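Local coordinates for protein alanine racemase (Actinobacillus succinogenes, PDB 3C3K) that is of unknown function despite its name, but has the two-lobed fold of periplasmic binding protein-like proteins and probably binds a small ligand, as its relatives do, at residues L57-S61 and G62-D66; A199-A202 and L203-G207; G221-I224 and S225-T228. One frame throughout, in Å; residues are numbered along the deposited sequence.

Contact 1: residues L57-S61 and G62-D66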
# COMPACT_ATOMS: atom_id res chain seq x y z
N LEU B 57 5.30 18.78 11.98
CA LEU B 57 5.32 18.97 13.45
C LEU B 57 4.82 20.33 13.93
O LEU B 57 4.56 20.49 15.12
CB LEU B 57 6.67 18.53 14.10
CG LEU B 57 6.98 17.03 14.18
CD1 LEU B 57 8.41 16.82 14.60
CD2 LEU B 57 6.04 16.21 15.09
N THR B 58 4.61 21.29 13.02
CA THR B 58 3.91 22.51 13.38
C THR B 58 2.46 22.23 13.87
O THR B 58 1.88 23.05 14.57
CB THR B 58 3.85 23.54 12.26
OG1 THR B 58 3.17 22.97 11.16
CG2 THR B 58 5.23 23.91 11.74
N LEU B 59 1.88 21.07 13.54
CA LEU B 59 0.58 20.72 14.08
C LEU B 59 0.58 20.58 15.60
O LEU B 59 -0.46 20.83 16.25
CB LEU B 59 0.07 19.42 13.45
CG LEU B 59 -0.13 19.46 11.93
CD1 LEU B 59 -0.24 18.07 11.40
CD2 LEU B 59 -1.36 20.26 11.63
N LEU B 60 1.71 20.15 16.16
CA LEU B 60 1.84 19.95 17.59
C LEU B 60 1.88 21.30 18.25
O LEU B 60 1.05 21.59 19.10
CB LEU B 60 3.12 19.17 17.96
CG LEU B 60 3.12 17.72 18.43
CD1 LEU B 60 4.46 17.44 19.03
CD2 LEU B 60 2.00 17.40 19.46
N SER B 61 2.84 22.12 17.83
CA SER B 61 2.91 23.53 18.26
C SER B 61 1.58 24.25 18.04
O SER B 61 1.07 24.91 18.94
CB SER B 61 3.99 24.28 17.48
OG SER B 61 3.58 24.53 16.14
N GLY B 62 1.00 24.11 16.85
CA GLY B 62 -0.29 24.71 16.57
C GLY B 62 -1.45 24.07 17.31
O GLY B 62 -2.59 24.44 17.09
N LYS B 63 -1.20 23.09 18.17
CA LYS B 63 -2.31 22.44 18.95
C LYS B 63 -3.40 21.74 18.12
O LYS B 63 -4.54 21.64 18.57
CB LYS B 63 -3.01 23.46 19.88
CG LYS B 63 -2.11 24.30 20.82
CD LYS B 63 -2.69 25.74 20.85
CE LYS B 63 -3.31 26.16 22.19
NZ LYS B 63 -2.25 26.54 23.16
N MET B 64 -3.08 21.27 16.92
CA MET B 64 -4.04 20.47 16.14
C MET B 64 -3.93 18.96 16.46
O MET B 64 -4.83 18.19 16.23
CB MET B 64 -3.83 20.71 14.65
CG MET B 64 -4.08 22.15 14.17
SD MET B 64 -5.86 22.67 14.17
CE MET B 64 -6.62 21.20 13.54
N VAL B 65 -2.80 18.51 16.98
CA VAL B 65 -2.73 17.12 17.37
C VAL B 65 -2.17 17.07 18.77
O VAL B 65 -1.39 17.99 19.17
CB VAL B 65 -1.79 16.28 16.44
CG1 VAL B 65 -2.26 16.33 14.97
CG2 VAL B 65 -0.36 16.78 16.55
N ASP B 66 -2.56 16.00 19.49
CA ASP B 66 -2.21 15.74 20.86
C ASP B 66 -0.96 14.86 21.07
O ASP B 66 -0.54 14.66 22.22
CB ASP B 66 -3.40 15.06 21.54
CG ASP B 66 -4.55 16.03 21.84
OD1 ASP B 66 -4.55 17.18 21.34
OD2 ASP B 66 -5.48 15.61 22.59
O HOH W 1 -0.72 20.20 20.60
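The carbonyl of T58 takes two donors, both tilted to the same face of its plane: G62 N, 2.7 Å from T58 O, and, inside the last turn, S61 OG, also 2.7 Å from T58 O. S61 OG can fold back there because it stands between its own backbone N and carbonyl carbon (chi1 74°). The L60 carbonyl is met differently, with K63 N 2.9 Å from L60 O and well above the plane, 64° out of it. M64 N lies 2.7 Å from L59 O, almost straight out beyond the oxygen, while V65 N adds a weak bond to the same atom. The M64 and K63 bonds, with K63 at positive phi, make a Schellman motif that ends helix 58-61. Its usual apolar partner is present too: L59 CD2 rests against M64 CB at 3.9 Å. One step along, L60 reaches across V65 at about a right angle, with L60 CD2 3.8 Å from V65 CG2. Water 1 donates to both L60 O and V65 O, tying the turn to the outgoing chain. L59 and M64 pack on M64 and L59 of the second subunit, respectively. V65 packs on L12 and M64 on M10 of strand 9-15, D66 bonds M10 through its backbone, and L57 packs on L80, I83 and I84 of helix 77-84; the segment 62-66 then leads on to strand 68-70.

Contact 2: residues A199-A202 and L203-G207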
# COMPACT_ATOMS: atom_id res chain seq x y z
N ALA B 199 12.35 -10.62 -6.48
CA ALA B 199 13.39 -11.63 -6.61
C ALA B 199 12.84 -12.92 -7.26
O ALA B 199 13.44 -13.45 -8.18
CB ALA B 199 14.08 -11.86 -5.29
N ILE B 200 11.68 -13.39 -6.80
CA ILE B 200 11.00 -14.55 -7.34
C ILE B 200 10.71 -14.37 -8.85
O ILE B 200 10.99 -15.25 -9.68
CB ILE B 200 9.66 -14.80 -6.58
CG1 ILE B 200 9.95 -15.26 -5.14
CG2 ILE B 200 8.78 -15.80 -7.37
CD1 ILE B 200 8.70 -15.74 -4.28
N GLN B 201 10.21 -13.20 -9.22
CA GLN B 201 10.07 -12.91 -10.64
C GLN B 201 11.36 -12.98 -11.47
O GLN B 201 11.39 -13.60 -12.54
CB GLN B 201 9.43 -11.55 -10.85
CG GLN B 201 9.11 -11.39 -12.33
CD GLN B 201 8.15 -10.29 -12.65
OE1 GLN B 201 8.49 -9.35 -13.38
NE2 GLN B 201 6.91 -10.45 -12.21
N ALA B 202 12.43 -12.34 -11.03
CA ALA B 202 13.70 -12.43 -11.80
C ALA B 202 14.26 -13.85 -11.84
O ALA B 202 14.82 -14.34 -12.85
CB ALA B 202 14.74 -11.53 -11.15
N LEU B 203 14.13 -14.55 -10.74
CA LEU B 203 14.63 -15.92 -10.65
C LEU B 203 13.92 -16.84 -11.69
O LEU B 203 14.56 -17.60 -12.44
CB LEU B 203 14.42 -16.43 -9.22
CG LEU B 203 15.48 -15.94 -8.19
CD1 LEU B 203 15.13 -16.47 -6.87
CD2 LEU B 203 16.92 -16.40 -8.55
N THR B 204 12.59 -16.76 -11.71
CA THR B 204 11.72 -17.47 -12.66
C THR B 204 12.01 -17.12 -14.11
O THR B 204 12.04 -18.01 -14.99
CB THR B 204 10.26 -17.17 -12.37
OG1 THR B 204 10.01 -17.53 -11.01
CG2 THR B 204 9.37 -17.95 -13.28
N GLU B 205 12.20 -15.84 -14.38
CA GLU B 205 12.49 -15.42 -15.75
C GLU B 205 13.89 -15.83 -16.15
O GLU B 205 14.23 -15.87 -17.32
CB GLU B 205 12.33 -13.92 -15.89
CG GLU B 205 10.89 -13.48 -15.82
CD GLU B 205 10.76 -11.97 -15.82
OE1 GLU B 205 11.81 -11.28 -15.79
OE2 GLU B 205 9.63 -11.47 -15.87
N SER B 206 14.73 -16.13 -15.17
CA SER B 206 16.10 -16.52 -15.43
C SER B 206 16.15 -18.05 -15.54
O SER B 206 17.18 -18.61 -15.82
CB SER B 206 17.01 -16.02 -14.31
OG SER B 206 17.30 -14.62 -14.43
N GLY B 207 15.02 -18.72 -15.27
CA GLY B 207 14.94 -20.20 -15.35
C GLY B 207 15.55 -20.93 -14.16
O GLY B 207 16.01 -22.08 -14.26
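L203 N bonds A199 O at 2.9 Å and E205 N bonds Q201 O at 3.0 Å, the regular i to i+4 ladder of helix 193-205 in its last turns, which close in a Schellman motif with G207 at a positive phi of 78°. Between those rungs the carbonyl of I200 is held twice by one residue. T204 N sits 3.0 Å from I200 O, and T204 OG1, on the opposite face of the same carbonyl plane, sits 2.8 Å from it. The hydroxyl gets there because OG1 lies beside its own backbone N (chi1 -56°), aimed back down the helix. S206 does something similar two residues on: S206 OG is 3.0 Å from A202 O, and S206 N adds a weak bond to that oxygen, so a hydroxyl helps to fill the bonding of a carbonyl where the helix runs out. On another side the extended chains of Q201 and E205 cross at a slant, amide and carboxylate planes 35° apart. E205 OE2 comes alongside the Q201 chain, 3.6 Å from Q201 CG. Two acceptors, Q201 OE1 and E205 OE2, end up 3.5 Å apart; K172 NZ donates a hydrogen bond to Q201 OE1 and forms a salt bridge with E205 OE1, which probably eases the approach of the two oxygens. L203 turns the other way, its CG lying 3.2 Å from A199 O. The helix is the crossing piece of a beta-alpha-beta unit between strands 187-190 and 215-217. I200 and L203 face V216 of the latter strand, A199, A202 and S206 lie against helix 168-179, and Q201 NE2 reaches Q226 O of the second subunit.

Contact 3: residues G221-I224 and S225-T228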
# COMPACT_ATOMS: atom_id res chain seq x y z
N GLY B 221 5.58 -10.24 6.31
CA GLY B 221 4.39 -11.11 6.31
C GLY B 221 3.19 -10.32 5.81
O GLY B 221 2.15 -10.40 6.40
N VAL B 222 3.37 -9.52 4.74
CA VAL B 222 2.26 -8.75 4.12
C VAL B 222 1.58 -9.62 3.04
O VAL B 222 2.05 -10.72 2.77
CB VAL B 222 2.71 -7.36 3.62
CG1 VAL B 222 3.03 -6.46 4.80
CG2 VAL B 222 3.99 -7.47 2.65
N ASP B 223 0.41 -9.21 2.54
CA ASP B 223 -0.37 -10.07 1.61
C ASP B 223 0.40 -10.53 0.37
O ASP B 223 0.19 -11.65 -0.09
CB ASP B 223 -1.63 -9.40 1.10
CG ASP B 223 -2.69 -9.32 2.15
OD1 ASP B 223 -2.42 -9.71 3.31
OD2 ASP B 223 -3.78 -8.83 1.80
N ILE B 224 1.31 -9.71 -0.16
CA ILE B 224 2.04 -10.13 -1.37
C ILE B 224 2.74 -11.46 -1.15
O ILE B 224 2.90 -12.26 -2.06
CB ILE B 224 3.03 -9.05 -1.96
CG1 ILE B 224 3.41 -9.35 -3.42
CG2 ILE B 224 4.35 -8.98 -1.18
CD1 ILE B 224 2.20 -9.39 -4.39
N SER B 225 3.15 -11.71 0.09
CA SER B 225 3.84 -12.95 0.39
C SER B 225 2.92 -14.18 0.22
O SER B 225 3.40 -15.33 0.14
CB SER B 225 4.47 -12.87 1.76
OG SER B 225 3.50 -13.08 2.78
N GLN B 226 1.60 -13.96 0.15
CA GLN B 226 0.68 -15.06 -0.07
C GLN B 226 0.14 -15.14 -1.52
O GLN B 226 -0.72 -15.98 -1.86
CB GLN B 226 -0.48 -14.94 0.88
CG GLN B 226 -0.01 -14.99 2.32
CD GLN B 226 -1.12 -14.64 3.23
OE1 GLN B 226 -1.86 -13.68 3.00
NE2 GLN B 226 -1.27 -15.42 4.27
N ILE B 227 0.66 -14.25 -2.35
CA ILE B 227 0.27 -14.13 -3.71
C ILE B 227 1.30 -14.67 -4.70
O ILE B 227 0.96 -15.01 -5.85
CB ILE B 227 -0.11 -12.68 -4.04
CG1 ILE B 227 -1.41 -12.34 -3.35
CG2 ILE B 227 -0.47 -12.56 -5.51
CD1 ILE B 227 -1.59 -10.87 -3.08
N THR B 228 2.57 -14.72 -4.27
CA THR B 228 3.64 -15.04 -5.21
C THR B 228 3.60 -16.53 -5.45
O THR B 228 3.02 -17.30 -4.64
CB THR B 228 5.01 -14.62 -4.64
OG1 THR B 228 5.16 -15.17 -3.31
CG2 THR B 228 5.09 -13.14 -4.58
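In the loop that leaves strand 215-217 for strand 234-236, residues V222 to I227 form three overlapping turns, each closed by a bond from N-H to the carbonyl three residues back. S225 N is 3.1 Å from V222 O in the first, Q226 N is 2.7 Å from D223 O in the second, and I227 N is 3.0 Å from I224 O in the third. All three donors stand above the plane of the carbonyl they use. V222 O has a second donor: S225 OG, 2.8 Å away and nearly in line with the C=O bond (165° at the oxygen). With chi1 at 78°, that hydroxyl sits between the N and the carbonyl carbon of S225, tucked back over the turn it belongs to, and R274 gives it a weak further bond. T228 N makes only a weak bond to I224 O, where T228 CG2 also comes within 3.5 Å. The apolar side is carried by I224 and I227, which cross at about a right angle. With CG1 anti to its backbone N (chi1 -162°) and the chain bent at chi2, I224 brings CD1 to 4.0 Å from I227 CB. I227 CD1 lies 3.6 Å from D223 O. Each isoleucine also packs on the other one of the second subunit, I224 on I227 and I227 on I224, while D223 meets Y168 of that subunit. In the same chain D193 takes the N-H of V222, and Q236 binds G221 O. The arrangement is that of consecutive overlapping beta turns, the first with a serine hydroxyl backing its closing bond, in a loop between strands of the periplasmic binding protein-like fold.

All three contacts are partly buried, with contact 3 nearest the chain's centre; the buried residues of contacts 1 and 2 are apolar, while those of contact 3 include S225 and T228. Contact 1 packs on strand 9-15 and leads into strand 68-70, both of the six-stranded sheet. Contact 2 lies on a helix packed on strand 215-217, and contact 3 in the loop after that strand; they touch, I200 CD1 lying 3.7 Å from T228 OG1. Contacts 1 and 2 both end helices through Schellman motifs, the first backed by apolar side chains, the second by the T204 and S206 hydroxyls and by a glutamine and a glutamate that share K172; contact 3 has tight turns instead.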